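Local coordinates for protein probable tRNA pseudouridine synthase D (Methanosarcina mazei, PDB 1Z2Z) that probably isomerises uridine-13 of transfer RNA to pseudouridine, as a member of the TruD family of pseudouridine synthases, at residues V35-N40 with G128-N133; I51-K56 with E114-G119; T92-I97 with K123-G128; D134-V139 with V411-L416. One frame throughout, in Å; residues are numbered along the deposited sequence.

In the fold
All four contacts belong to one mixed sheet of the kind at the centre of pseudouridine synthases. Its strands run 113-121, 49-57, 90-98, 33-39, 130-142 and 408-417. Contact 2 joins the first two, contact 1 joins 33-39 to 130-142, and contact 4 adds 408-417 to the latter. Contact 3 sets the loop before 130-142 against strand 90-98. Centres of contacts 1 and 3 lie about 10 Å apart, those of 2 and 4 about 22 Å. Along the chain contact 2 is nested inside contact 1, contacts 2 and 3 interleave, and contact 4 follows, closing over 271 residues. Side chains of Val35 (contact 1) and Phe135 (contact 4) lie about 5 and 6 Å from that of predicted nucleophile Asp86.

Contact 1. Residues V35-N40 with G128-N133; sequences VKEITN and GDLWGN
This is an antiparallel strand pairing in the central mixed sheet, between strand 33-39 and the start of strand 130-142, interrupted by a classic beta bulge. The two strand directions lie 152° apart. Ile38 stands at the bulge, facing both Trp131 and Gly132. Its N donates to Gly132 O at 2.9 Å, with the donor above the carbonyl plane, while its O receives Trp131 N at 2.8 Å, within its own carbonyl plane. Just before the bulge the chain turns at Asp129, the centre of an inverse gamma turn, whose carboxylate pairs with Arg41, and Asn40 lies over the Asp129-Leu130 backbone.

Glu37 and Asn133 meet on one face of the sheet. CG of Glu37 stands anti to the backbone N (chi1 -174°), and the extended chain runs obliquely across Leu130, with Glu37 CG 3.3 Å from Leu130 CD1. The amide of Asn133 also crosses the glutamate obliquely, Asn133 ND2 lying 3.4 Å from Glu37 CB, its plane only 14° from that of the carboxylate. Glu37 OE2 pairs with Lys85, and OE1 accepts the backbone N-H of Lys94. An alanine here would remove these links to Lys85 and Lys94, and would probably loosen the Lys85 loop and the packing on Leu130. Asn133 OD1 also bonds Lys85 weakly, and because this lysine precedes the predicted nucleophile Asp86, the two oxygens probably help position that loop and would favour the charged lysine.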
loop_
_atom_site.group_PDB
_atom_site.type_symbol
_atom_site.label_atom_id
_atom_site.label_comp_id
_atom_site.label_asym_id
_atom_site.label_seq_id
_atom_site.Cartn_x
_atom_site.Cartn_y
_atom_site.Cartn_z
ATOM N N VAL A 35 1.176 10.590 -13.127
ATOM C CA VAL A 35 2.022 10.480 -11.947
ATOM C C VAL A 35 3.408 11.007 -12.257
ATOM O O VAL A 35 4.142 10.383 -13.016
ATOM C CB VAL A 35 2.180 9.024 -11.519
ATOM C CG1 VAL A 35 3.012 8.949 -10.269
ATOM C CG2 VAL A 35 0.835 8.391 -11.331
ATOM N N LYS A 36 3.771 12.141 -11.664
ATOM C CA LYS A 36 5.085 12.738 -11.899
ATOM C C LYS A 36 5.920 12.684 -10.624
ATOM O O LYS A 36 5.561 13.291 -9.624
ATOM C CB LYS A 36 4.947 14.199 -12.333
ATOM C CG LYS A 36 4.094 14.441 -13.561
ATOM C CD LYS A 36 4.128 15.912 -13.942
ATOM C CE LYS A 36 3.312 16.180 -15.212
ATOM N NZ LYS A 36 3.453 17.580 -15.752
ATOM N N GLU A 37 7.046 11.980 -10.678
ATOM C CA GLU A 37 7.936 11.816 -9.531
ATOM C C GLU A 37 8.648 13.083 -9.058
ATOM O O GLU A 37 8.964 13.963 -9.856
ATOM C CB GLU A 37 8.977 10.765 -9.874
ATOM C CG GLU A 37 9.880 10.392 -8.739
ATOM C CD GLU A 37 11.126 9.673 -9.206
ATOM O OE1 GLU A 37 12.068 10.359 -9.662
ATOM O OE2 GLU A 37 11.146 8.429 -9.133
ATOM N N ILE A 38 8.890 13.180 -7.749
ATOM C CA ILE A 38 9.605 14.333 -7.198
ATOM C C ILE A 38 10.913 13.777 -6.669
ATOM O O ILE A 38 10.918 12.953 -5.765
ATOM C CB ILE A 38 8.833 14.991 -6.054
ATOM C CG1 ILE A 38 7.372 15.179 -6.466
ATOM C CG2 ILE A 38 9.468 16.346 -5.711
ATOM C CD1 ILE A 38 6.492 15.684 -5.357
ATOM N N THR A 39 12.022 14.224 -7.236
ATOM C CA THR A 39 13.328 13.713 -6.850
ATOM C C THR A 39 13.890 14.274 -5.549
ATOM O O THR A 39 13.518 15.369 -5.125
ATOM C CB THR A 39 14.356 14.002 -7.968
ATOM O OG1 THR A 39 15.403 13.031 -7.925
ATOM C CG2 THR A 39 14.970 15.392 -7.795
ATOM N N ASN A 40 14.776 13.517 -4.902
ATOM C CA ASN A 40 15.421 14.021 -3.695
ATOM C C ASN A 40 16.920 14.072 -3.938
ATOM O O ASN A 40 17.672 14.480 -3.069
ATOM C CB ASN A 40 15.117 13.167 -2.451
ATOM C CG ASN A 40 15.684 11.768 -2.529
ATOM O OD1 ASN A 40 16.802 11.548 -3.003
ATOM N ND2 ASN A 40 14.919 10.806 -2.032
ATOM N N GLY A 128 14.080 4.092 -3.715
ATOM C CA GLY A 128 14.058 4.964 -2.565
ATOM C C GLY A 128 14.614 6.330 -2.864
ATOM O O GLY A 128 14.313 7.270 -2.139
ATOM N N ASP A 129 15.408 6.476 -3.920
ATOM C CA ASP A 129 15.965 7.790 -4.213
ATOM C C ASP A 129 14.963 8.818 -4.715
ATOM O O ASP A 129 15.245 9.502 -5.682
ATOM C CB ASP A 129 17.090 7.704 -5.241
ATOM C CG ASP A 129 18.296 6.937 -4.740
ATOM O OD1 ASP A 129 18.153 6.147 -3.771
ATOM O OD2 ASP A 129 19.381 7.116 -5.345
ATOM N N LEU A 130 13.793 8.934 -4.104
ATOM C CA LEU A 130 12.854 9.962 -4.545
ATOM C C LEU A 130 12.112 10.449 -3.307
ATOM O O LEU A 130 11.974 9.714 -2.328
ATOM C CB LEU A 130 11.845 9.417 -5.566
ATOM C CG LEU A 130 10.606 8.718 -4.993
ATOM C CD1 LEU A 130 9.579 8.498 -6.074
ATOM C CD2 LEU A 130 11.017 7.413 -4.342
ATOM N N TRP A 131 11.643 11.685 -3.340
ATOM C CA TRP A 131 10.913 12.206 -2.209
ATOM C C TRP A 131 9.503 11.668 -2.305
ATOM O O TRP A 131 9.151 10.706 -1.627
ATOM C CB TRP A 131 10.888 13.729 -2.220
ATOM C CG TRP A 131 10.028 14.280 -1.123
ATOM C CD1 TRP A 131 8.674 14.483 -1.164
ATOM C CD2 TRP A 131 10.440 14.585 0.215
ATOM N NE1 TRP A 131 8.221 14.885 0.063
ATOM C CE2 TRP A 131 9.280 14.955 0.931
ATOM C CE3 TRP A 131 11.675 14.573 0.881
ATOM C CZ2 TRP A 131 9.316 15.315 2.285
ATOM C CZ3 TRP A 131 11.709 14.933 2.231
ATOM C CH2 TRP A 131 10.533 15.296 2.916
ATOM N N GLY A 132 8.697 12.278 -3.166
ATOM C CA GLY A 132 7.331 11.823 -3.334
ATOM C C GLY A 132 6.903 11.661 -4.780
ATOM O O GLY A 132 7.731 11.514 -5.688
ATOM N N ASN A 133 5.589 11.706 -4.986
ATOM C CA ASN A 133 4.984 11.555 -6.306
ATOM C C ASN A 133 3.772 12.487 -6.473
ATOM O O ASN A 133 2.809 12.415 -5.708
ATOM C CB ASN A 133 4.536 10.094 -6.510
ATOM C CG ASN A 133 5.668 9.165 -6.967
ATOM O OD1 ASN A 133 5.676 7.985 -6.638
ATOM N ND2 ASN A 133 6.600 9.689 -7.750
#

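Contact 2. Residues I51-K56 with E114-G119; sequences IVELTK and ELKVLG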
loop_
_atom_site.group_PDB
_atom_site.type_symbol
_atom_site.label_atom_id
_atom_site.label_comp_id
_atom_site.label_asym_id
_atom_site.label_seq_id
_atom_site.Cartn_x
_atom_site.Cartn_y
_atom_site.Cartn_z
ATOM N N ILE A 51 22.071 9.729 -16.159
ATOM C CA ILE A 51 20.760 9.900 -15.538
ATOM C C ILE A 51 19.736 10.542 -16.465
ATOM O O ILE A 51 19.874 11.700 -16.898
ATOM C CB ILE A 51 20.822 10.752 -14.246
ATOM C CG1 ILE A 51 22.047 10.380 -13.389
ATOM C CG2 ILE A 51 19.538 10.542 -13.485
ATOM C CD1 ILE A 51 22.178 8.894 -13.050
ATOM N N VAL A 52 18.673 9.789 -16.706
ATOM C CA VAL A 52 17.619 10.193 -17.617
ATOM C C VAL A 52 16.226 10.268 -17.029
ATOM O O VAL A 52 15.858 9.478 -16.164
ATOM C CB VAL A 52 17.565 9.204 -18.795
ATOM C CG1 VAL A 52 16.729 9.777 -19.916
ATOM C CG2 VAL A 52 18.971 8.885 -19.270
ATOM N N GLU A 53 15.445 11.217 -17.526
ATOM C CA GLU A 53 14.066 11.376 -17.088
ATOM C C GLU A 53 13.255 10.518 -18.042
ATOM O O GLU A 53 13.259 10.750 -19.247
ATOM C CB GLU A 53 13.625 12.822 -17.213
ATOM C CG GLU A 53 12.223 13.049 -16.741
ATOM C CD GLU A 53 11.734 14.435 -17.077
ATOM O OE1 GLU A 53 10.935 14.561 -18.028
ATOM O OE2 GLU A 53 12.167 15.399 -16.403
ATOM N N LEU A 54 12.585 9.518 -17.494
ATOM C CA LEU A 54 11.779 8.595 -18.260
ATOM C C LEU A 54 10.305 8.986 -18.237
ATOM O O LEU A 54 9.729 9.197 -17.173
ATOM C CB LEU A 54 11.957 7.191 -17.684
ATOM C CG LEU A 54 11.049 6.056 -18.164
ATOM C CD1 LEU A 54 11.132 5.939 -19.680
ATOM C CD2 LEU A 54 11.479 4.744 -17.478
ATOM N N THR A 55 9.700 9.111 -19.414
ATOM C CA THR A 55 8.286 9.453 -19.503
ATOM C C THR A 55 7.705 8.339 -20.319
ATOM O O THR A 55 8.120 8.119 -21.447
ATOM C CB THR A 55 8.054 10.780 -20.226
ATOM O OG1 THR A 55 8.862 11.806 -19.625
ATOM C CG2 THR A 55 6.584 11.174 -20.122
ATOM N N LYS A 56 6.755 7.622 -19.742
ATOM C CA LYS A 56 6.175 6.501 -20.438
ATOM C C LYS A 56 4.654 6.533 -20.450
ATOM O O LYS A 56 4.016 7.043 -19.532
ATOM C CB LYS A 56 6.696 5.194 -19.831
ATOM C CG LYS A 56 6.252 4.901 -18.404
ATOM C CD LYS A 56 6.985 3.687 -17.860
ATOM C CE LYS A 56 6.104 2.911 -16.910
ATOM N NZ LYS A 56 5.377 3.831 -16.010
ATOM N N GLU A 114 9.543 8.749 -23.815
ATOM C CA GLU A 114 10.288 9.955 -24.041
ATOM C C GLU A 114 11.475 9.865 -23.104
ATOM O O GLU A 114 11.313 9.553 -21.927
ATOM C CB GLU A 114 9.391 11.135 -23.707
ATOM C CG GLU A 114 9.850 12.458 -24.241
ATOM C CD GLU A 114 8.682 13.368 -24.579
ATOM O OE1 GLU A 114 8.028 13.878 -23.641
ATOM O OE2 GLU A 114 8.413 13.562 -25.789
ATOM N N LEU A 115 12.670 10.108 -23.634
ATOM C CA LEU A 115 13.899 10.045 -22.857
ATOM C C LEU A 115 14.604 11.392 -22.863
ATOM O O LEU A 115 14.872 11.948 -23.924
ATOM C CB LEU A 115 14.835 8.988 -23.445
ATOM C CG LEU A 115 14.414 7.520 -23.388
ATOM C CD1 LEU A 115 15.513 6.667 -23.986
ATOM C CD2 LEU A 115 14.152 7.088 -21.940
ATOM N N LYS A 116 14.924 11.914 -21.685
ATOM C CA LYS A 116 15.597 13.206 -21.591
ATOM C C LYS A 116 16.740 13.129 -20.576
ATOM O O LYS A 116 16.551 12.760 -19.419
ATOM C CB LYS A 116 14.591 14.292 -21.173
ATOM C CG LYS A 116 13.259 14.257 -21.941
ATOM C CD LYS A 116 12.243 15.296 -21.430
ATOM C CE LYS A 116 10.851 15.125 -22.061
ATOM N NZ LYS A 116 9.825 15.969 -21.357
ATOM N N VAL A 117 17.937 13.478 -21.011
ATOM C CA VAL A 117 19.085 13.424 -20.124
ATOM C C VAL A 117 18.943 14.443 -18.991
ATOM O O VAL A 117 18.413 15.540 -19.182
ATOM C CB VAL A 117 20.386 13.689 -20.922
ATOM C CG1 VAL A 117 21.588 13.609 -20.027
ATOM C CG2 VAL A 117 20.507 12.674 -22.049
ATOM N N LEU A 118 19.382 14.059 -17.797
ATOM C CA LEU A 118 19.359 14.965 -16.663
ATOM C C LEU A 118 20.830 15.227 -16.314
ATOM O O LEU A 118 21.195 16.339 -15.957
ATOM C CB LEU A 118 18.577 14.363 -15.475
ATOM C CG LEU A 118 17.056 14.187 -15.681
ATOM C CD1 LEU A 118 16.460 13.401 -14.534
ATOM C CD2 LEU A 118 16.367 15.527 -15.826
ATOM N N GLY A 119 21.686 14.219 -16.461
ATOM C CA GLY A 119 23.087 14.442 -16.160
ATOM C C GLY A 119 23.800 13.146 -15.883
ATOM O O GLY A 119 23.397 12.103 -16.393
HETATM O O HOH W 1 7.500 14.288 -19.748
#
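Strands 51-56 and 114-119 run antiparallel, their directions 147° apart, and form an edge of the mixed sheet through a nearly continuous ladder of backbone bonds. Glu53 pairs with Lys116 and Thr55 with Glu114, each by two N-H...O bonds; the straightest, Glu53 N to Lys116 O, measures 2.7 Å with 174° at the hydrogen. At the other end a classic beta bulge shifts the register by one residue, with Leu118 and Gly119 both facing Ile51. Ile51 O is therefore gripped twice: by Leu118 N at 2.6 Å, nearly along the C=O axis, and by Gly119 N at 3.1 Å, on a lone pair.

The side chains alternate between faces. Val52, Leu54, Leu115 and Val117 share the apolar one, where Leu54 and Leu115 lie side by side and touch through Leu54 CD1 and Leu115 CD2 (3.9 Å); helices 61-72 and 102-105 pack against this side. On the other, Leu118 CD1 reaches Glu53 CB, and beyond it the extended Glu53 and Lys116 run alongside each other. Their salt bridge is long, Glu53 OE1 to Lys116 NZ at 3.8 Å, and the same ammonium also pairs with Glu114 OE1 at 3.6 Å, so one lysine charge probably eases the repulsion between two carboxylates. A water accepts from Lys116 NZ and lies 2.8 Å from Thr55 OG1, with which it is hydrogen-bonded.

Contact 3. Residues T92-I97 with K123-G128; sequences TQKISI and KSVELG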
loop_
_atom_site.group_PDB
_atom_site.type_symbol
_atom_site.label_atom_id
_atom_site.label_comp_id
_atom_site.label_asym_id
_atom_site.label_seq_id
_atom_site.Cartn_x
_atom_site.Cartn_y
_atom_site.Cartn_z
ATOM N N THR A 92 6.156 10.059 -15.374
ATOM C CA THR A 92 7.486 10.641 -15.509
ATOM C C THR A 92 8.312 10.257 -14.261
ATOM O O THR A 92 7.789 10.282 -13.144
ATOM C CB THR A 92 7.361 12.170 -15.562
ATOM O OG1 THR A 92 6.495 12.533 -16.642
ATOM C CG2 THR A 92 8.703 12.836 -15.748
ATOM N N GLN A 93 9.585 9.910 -14.434
ATOM C CA GLN A 93 10.430 9.540 -13.298
ATOM C C GLN A 93 11.902 9.600 -13.670
ATOM O O GLN A 93 12.249 9.672 -14.847
ATOM C CB GLN A 93 10.138 8.122 -12.837
ATOM C CG GLN A 93 10.656 7.075 -13.790
ATOM C CD GLN A 93 10.146 5.705 -13.448
ATOM O OE1 GLN A 93 9.527 5.022 -14.271
ATOM N NE2 GLN A 93 10.387 5.295 -12.220
ATOM N N LYS A 94 12.774 9.559 -12.662
ATOM C CA LYS A 94 14.205 9.600 -12.920
ATOM C C LYS A 94 14.766 8.171 -12.914
ATOM O O LYS A 94 14.328 7.330 -12.137
ATOM C CB LYS A 94 14.892 10.472 -11.868
ATOM C CG LYS A 94 16.410 10.348 -11.834
ATOM C CD LYS A 94 17.039 11.324 -10.840
ATOM C CE LYS A 94 16.808 12.761 -11.269
ATOM N NZ LYS A 94 17.464 13.789 -10.398
ATOM N N ILE A 95 15.693 7.883 -13.819
ATOM C CA ILE A 95 16.297 6.564 -13.878
ATOM C C ILE A 95 17.790 6.706 -14.121
ATOM O O ILE A 95 18.294 7.803 -14.398
ATOM C CB ILE A 95 15.704 5.686 -15.010
ATOM C CG1 ILE A 95 16.019 6.291 -16.380
ATOM C CG2 ILE A 95 14.206 5.511 -14.816
ATOM C CD1 ILE A 95 15.817 5.285 -17.551
ATOM N N SER A 96 18.514 5.608 -13.996
ATOM C CA SER A 96 19.942 5.671 -14.251
ATOM C C SER A 96 20.308 4.545 -15.194
ATOM O O SER A 96 19.709 3.464 -15.162
ATOM C CB SER A 96 20.747 5.557 -12.954
ATOM O OG SER A 96 20.694 4.236 -12.449
ATOM N N ILE A 97 21.292 4.818 -16.041
ATOM C CA ILE A 97 21.759 3.852 -17.021
ATOM C C ILE A 97 23.265 3.806 -16.970
ATOM O O ILE A 97 23.939 4.824 -17.156
ATOM C CB ILE A 97 21.343 4.251 -18.446
ATOM C CG1 ILE A 97 19.827 4.510 -18.505
ATOM C CG2 ILE A 97 21.747 3.151 -19.408
ATOM C CD1 ILE A 97 19.327 4.958 -19.864
ATOM N N LYS A 123 26.907 7.511 -8.764
ATOM C CA LYS A 123 25.948 6.646 -8.083
ATOM C C LYS A 123 24.719 6.334 -8.919
ATOM O O LYS A 123 24.159 7.198 -9.595
ATOM C CB LYS A 123 25.525 7.277 -6.740
ATOM C CG LYS A 123 24.722 8.578 -6.856
ATOM C CD LYS A 123 24.953 9.531 -5.668
ATOM C CE LYS A 123 24.328 9.048 -4.353
ATOM N NZ LYS A 123 22.825 9.108 -4.324
ATOM N N SER A 124 24.320 5.075 -8.874
ATOM C CA SER A 124 23.161 4.610 -9.601
ATOM C C SER A 124 21.948 5.067 -8.832
ATOM O O SER A 124 22.064 5.487 -7.680
ATOM C CB SER A 124 23.142 3.102 -9.626
ATOM O OG SER A 124 23.030 2.642 -8.293
ATOM N N VAL A 125 20.785 4.950 -9.467
ATOM C CA VAL A 125 19.518 5.342 -8.867
ATOM C C VAL A 125 18.880 4.146 -8.159
ATOM O O VAL A 125 18.327 3.258 -8.795
ATOM C CB VAL A 125 18.587 5.909 -9.956
ATOM C CG1 VAL A 125 17.226 6.195 -9.384
ATOM C CG2 VAL A 125 19.178 7.194 -10.509
ATOM N N GLU A 126 18.953 4.114 -6.835
ATOM C CA GLU A 126 18.396 2.980 -6.099
ATOM C C GLU A 126 16.942 3.163 -5.630
ATOM O O GLU A 126 16.445 4.279 -5.510
ATOM C CB GLU A 126 19.305 2.673 -4.902
ATOM C CG GLU A 126 20.742 2.314 -5.264
ATOM C CD GLU A 126 20.858 0.992 -6.005
ATOM O OE1 GLU A 126 20.243 -0.002 -5.571
ATOM O OE2 GLU A 126 21.576 0.933 -7.029
ATOM N N LEU A 127 16.252 2.057 -5.390
ATOM C CA LEU A 127 14.888 2.147 -4.905
ATOM C C LEU A 127 14.884 3.042 -3.695
ATOM O O LEU A 127 15.604 2.784 -2.735
ATOM C CB LEU A 127 14.390 0.789 -4.467
ATOM C CG LEU A 127 14.148 -0.144 -5.639
ATOM C CD1 LEU A 127 13.825 -1.495 -5.082
ATOM C CD2 LEU A 127 13.004 0.378 -6.515
ATOM N N GLY A 128 14.080 4.092 -3.715
ATOM C CA GLY A 128 14.058 4.964 -2.565
ATOM C C GLY A 128 14.614 6.330 -2.864
ATOM O O GLY A 128 14.313 7.270 -2.139
#
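Val125 and Ser96 bury most of the surface in this small contact, with Lys94 adding a flank. Val125 points its side chain at strand 92-97, and its backbone N-H donates to Ser96 OG at 3.1 Å, nearly straight (167° at the hydrogen). The torsion that sets OG between the backbone N and the carbonyl carbon (chi1 72°) turns the oxygen toward the loop, where it accepts.

The same approach brings the apolar parts together. Val125 CG2, anti to its carbonyl carbon, lies 3.3 Å from Ser96 CB and also reaches Ile95 C at 3.9 Å, while Val125 CG1, anti to the backbone N, is directed along the strand to Lys94 O at 4.2 Å. No strand pairing is involved: residues 123-128 belong to the connection between strands 113-121 and 130-142, and they lean on strand 90-98, an interior member of the mixed sheet, through one side-chain to backbone bond and the valine methyls. Ser80, on the neighbouring strand 79-81, takes the other backbone polar group, its OG bonding Val125 O, so one serine takes the N-H of Val125 and another its carbonyl oxygen.

Of the Lys94 side chain it is the aliphatic part that approaches, with Lys94 CG 4.4 Å from Val125 CG2; its ammonium turns away to a salt bridge with Glu43. Beside the valine, Ser124 OG donates to Glu126 OE2 at 2.6 Å, on the anti lone pair of that oxygen.

Contact 4. Residues D134-V139 with V411-L416; sequences DFRITV and VLEFML
Arg136 reaches across an antiparallel pairing of strands 130-142 and 408-417 in the mixed sheet to lock onto Glu413. From CB, the chain first extends with CG anti to the backbone N, then bends at chi2 (97°), which swings CD alongside Glu413, 3.4 Å from its OE2. At NE one methyl of Val411 arrives, with Arg136 NE 3.4 Å from Val411 CG1; this carbon lies over one face of the guanidinium, offset toward the rim, and so also flanks CZ and NH1. At the tip, Arg136 NH2 meets Glu413 OE2 at 2.6 Å in a salt bridge, the oxygen at the guanidinium edge. The hydrogen bond is weak because it is bent, 127° at the hydrogen; the two flat groups stand 79° apart, and OE2 makes the close approach.

Around this pair the backbone holds Phe135 N to Phe414 O at 2.7 Å and Ile137 N to Leu412 O at 2.8 Å. The regular strand of 411-412 lapses at Glu413 and Phe414 and resumes at Met415, a selenomethionine. On the side of the sheet covered by helix 423-430, Phe135 CB sits over the centre of the Phe414 ring in a CH-pi contact, 4.2 Å from its centroid, and the Phe135 side chain comes within about 6 Å of that of the predicted nucleophile Asp86. A leucine in place of Arg136 would remove the guanidinium and probably loosen the tie to Glu413 where the pairing is irregular. A bent, nearly perpendicular pairing is consistent with a link resting more on charge than on hydrogen-bond geometry.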
loop_
_atom_site.group_PDB
_atom_site.type_symbol
_atom_site.label_atom_id
_atom_site.label_comp_id
_atom_site.label_asym_id
_atom_site.label_seq_id
_atom_site.Cartn_x
_atom_site.Cartn_y
_atom_site.Cartn_z
ATOM N N ASP A 134 3.832 13.380 -7.458
ATOM C CA ASP A 134 2.723 14.286 -7.759
ATOM C C ASP A 134 1.700 13.488 -8.536
ATOM O O ASP A 134 2.055 12.745 -9.456
ATOM C CB ASP A 134 3.190 15.439 -8.628
ATOM C CG ASP A 134 3.702 16.578 -7.821
ATOM O OD1 ASP A 134 4.379 17.469 -8.388
ATOM O OD2 ASP A 134 3.412 16.585 -6.605
ATOM N N PHE A 135 0.434 13.641 -8.169
ATOM C CA PHE A 135 -0.638 12.929 -8.841
ATOM C C PHE A 135 -1.601 13.892 -9.503
ATOM O O PHE A 135 -1.721 15.055 -9.106
ATOM C CB PHE A 135 -1.417 12.037 -7.876
ATOM C CG PHE A 135 -0.651 10.833 -7.405
ATOM C CD1 PHE A 135 0.053 10.864 -6.198
ATOM C CD2 PHE A 135 -0.644 9.666 -8.157
ATOM C CE1 PHE A 135 0.758 9.748 -5.738
ATOM C CE2 PHE A 135 0.048 8.542 -7.722
ATOM C CZ PHE A 135 0.754 8.583 -6.502
ATOM N N ARG A 136 -2.280 13.382 -10.521
ATOM C CA ARG A 136 -3.264 14.115 -11.308
ATOM C C ARG A 136 -4.211 13.032 -11.804
ATOM O O ARG A 136 -4.088 12.582 -12.938
ATOM C CB ARG A 136 -2.573 14.780 -12.494
ATOM C CG ARG A 136 -3.504 15.378 -13.525
ATOM C CD ARG A 136 -3.673 16.857 -13.290
ATOM N NE ARG A 136 -4.700 17.437 -14.151
ATOM C CZ ARG A 136 -5.021 18.728 -14.159
ATOM N NH1 ARG A 136 -5.971 19.171 -14.972
ATOM N NH2 ARG A 136 -4.387 19.580 -13.360
ATOM N N ILE A 137 -5.131 12.595 -10.948
ATOM C CA ILE A 137 -6.073 11.544 -11.315
ATOM C C ILE A 137 -7.378 12.138 -11.815
ATOM O O ILE A 137 -7.732 13.255 -11.458
ATOM C CB ILE A 137 -6.345 10.611 -10.117
ATOM C CG1 ILE A 137 -5.012 10.080 -9.589
ATOM C CG2 ILE A 137 -7.240 9.445 -10.531
ATOM C CD1 ILE A 137 -5.142 9.237 -8.343
ATOM N N THR A 138 -8.084 11.389 -12.653
ATOM C CA THR A 138 -9.349 11.844 -13.220
ATOM C C THR A 138 -10.409 10.762 -13.090
ATOM O O THR A 138 -10.249 9.673 -13.633
ATOM C CB THR A 138 -9.197 12.166 -14.708
ATOM O OG1 THR A 138 -8.315 13.284 -14.865
ATOM C CG2 THR A 138 -10.558 12.482 -15.331
ATOM N N VAL A 139 -11.487 11.070 -12.377
ATOM C CA VAL A 139 -12.577 10.124 -12.198
ATOM C C VAL A 139 -13.594 10.529 -13.267
ATOM O O VAL A 139 -13.846 11.722 -13.460
ATOM C CB VAL A 139 -13.205 10.244 -10.759
ATOM C CG1 VAL A 139 -14.089 9.045 -10.459
ATOM C CG2 VAL A 139 -12.108 10.350 -9.702
ATOM N N VAL A 411 -11.101 15.934 -11.349
ATOM C CA VAL A 411 -9.652 15.925 -11.505
ATOM C C VAL A 411 -8.947 16.102 -10.161
ATOM O O VAL A 411 -8.665 17.226 -9.756
ATOM C CB VAL A 411 -9.173 17.064 -12.439
ATOM C CG1 VAL A 411 -7.666 17.009 -12.601
ATOM C CG2 VAL A 411 -9.847 16.948 -13.789
ATOM N N LEU A 412 -8.654 14.997 -9.480
ATOM C CA LEU A 412 -7.978 15.043 -8.185
ATOM C C LEU A 412 -6.461 15.101 -8.315
ATOM O O LEU A 412 -5.848 14.129 -8.741
ATOM C CB LEU A 412 -8.344 13.810 -7.365
ATOM C CG LEU A 412 -9.694 13.854 -6.647
ATOM C CD1 LEU A 412 -10.073 12.460 -6.153
ATOM C CD2 LEU A 412 -9.605 14.850 -5.489
ATOM N N GLU A 413 -5.842 16.215 -7.938
ATOM C CA GLU A 413 -4.385 16.314 -8.034
ATOM C C GLU A 413 -3.740 16.640 -6.700
ATOM O O GLU A 413 -3.980 17.699 -6.132
ATOM C CB GLU A 413 -3.995 17.372 -9.054
ATOM C CG GLU A 413 -4.706 18.672 -8.854
ATOM C CD GLU A 413 -4.518 19.591 -10.027
ATOM O OE1 GLU A 413 -5.228 20.625 -10.094
ATOM O OE2 GLU A 413 -3.657 19.277 -10.881
ATOM N N PHE A 414 -2.909 15.733 -6.206
ATOM C CA PHE A 414 -2.250 15.946 -4.927
ATOM C C PHE A 414 -0.855 15.333 -4.956
ATOM O O PHE A 414 -0.308 15.078 -6.032
ATOM C CB PHE A 414 -3.094 15.300 -3.838
ATOM C CG PHE A 414 -3.445 13.867 -4.122
ATOM C CD1 PHE A 414 -2.595 12.837 -3.747
ATOM C CD2 PHE A 414 -4.627 13.539 -4.755
ATOM C CE1 PHE A 414 -2.921 11.495 -4.017
ATOM C CE2 PHE A 414 -4.955 12.204 -5.024
ATOM C CZ PHE A 414 -4.104 11.192 -4.648
HETATM N N MSE A 415 -0.263 15.118 -3.787
HETATM C CA MSE A 415 1.050 14.491 -3.745
HETATM C C MSE A 415 1.266 13.700 -2.484
HETATM O O MSE A 415 0.798 14.077 -1.416
HETATM C CB MSE A 415 2.153 15.509 -3.899
HETATM C CG MSE A 415 2.262 16.463 -2.788
HETATM SE SE MSE A 415 4.033 17.118 -2.914
HETATM C CE MSE A 415 4.801 15.816 -1.656
ATOM N N LEU A 416 1.974 12.591 -2.629
ATOM C CA LEU A 416 2.253 11.695 -1.524
ATOM C C LEU A 416 3.762 11.389 -1.416
ATOM O O LEU A 416 4.496 11.535 -2.383
ATOM C CB LEU A 416 1.442 10.414 -1.730
ATOM C CG LEU A 416 0.052 10.314 -1.088
ATOM C CD1 LEU A 416 -0.627 11.655 -1.022
ATOM C CD2 LEU A 416 -0.772 9.317 -1.868
#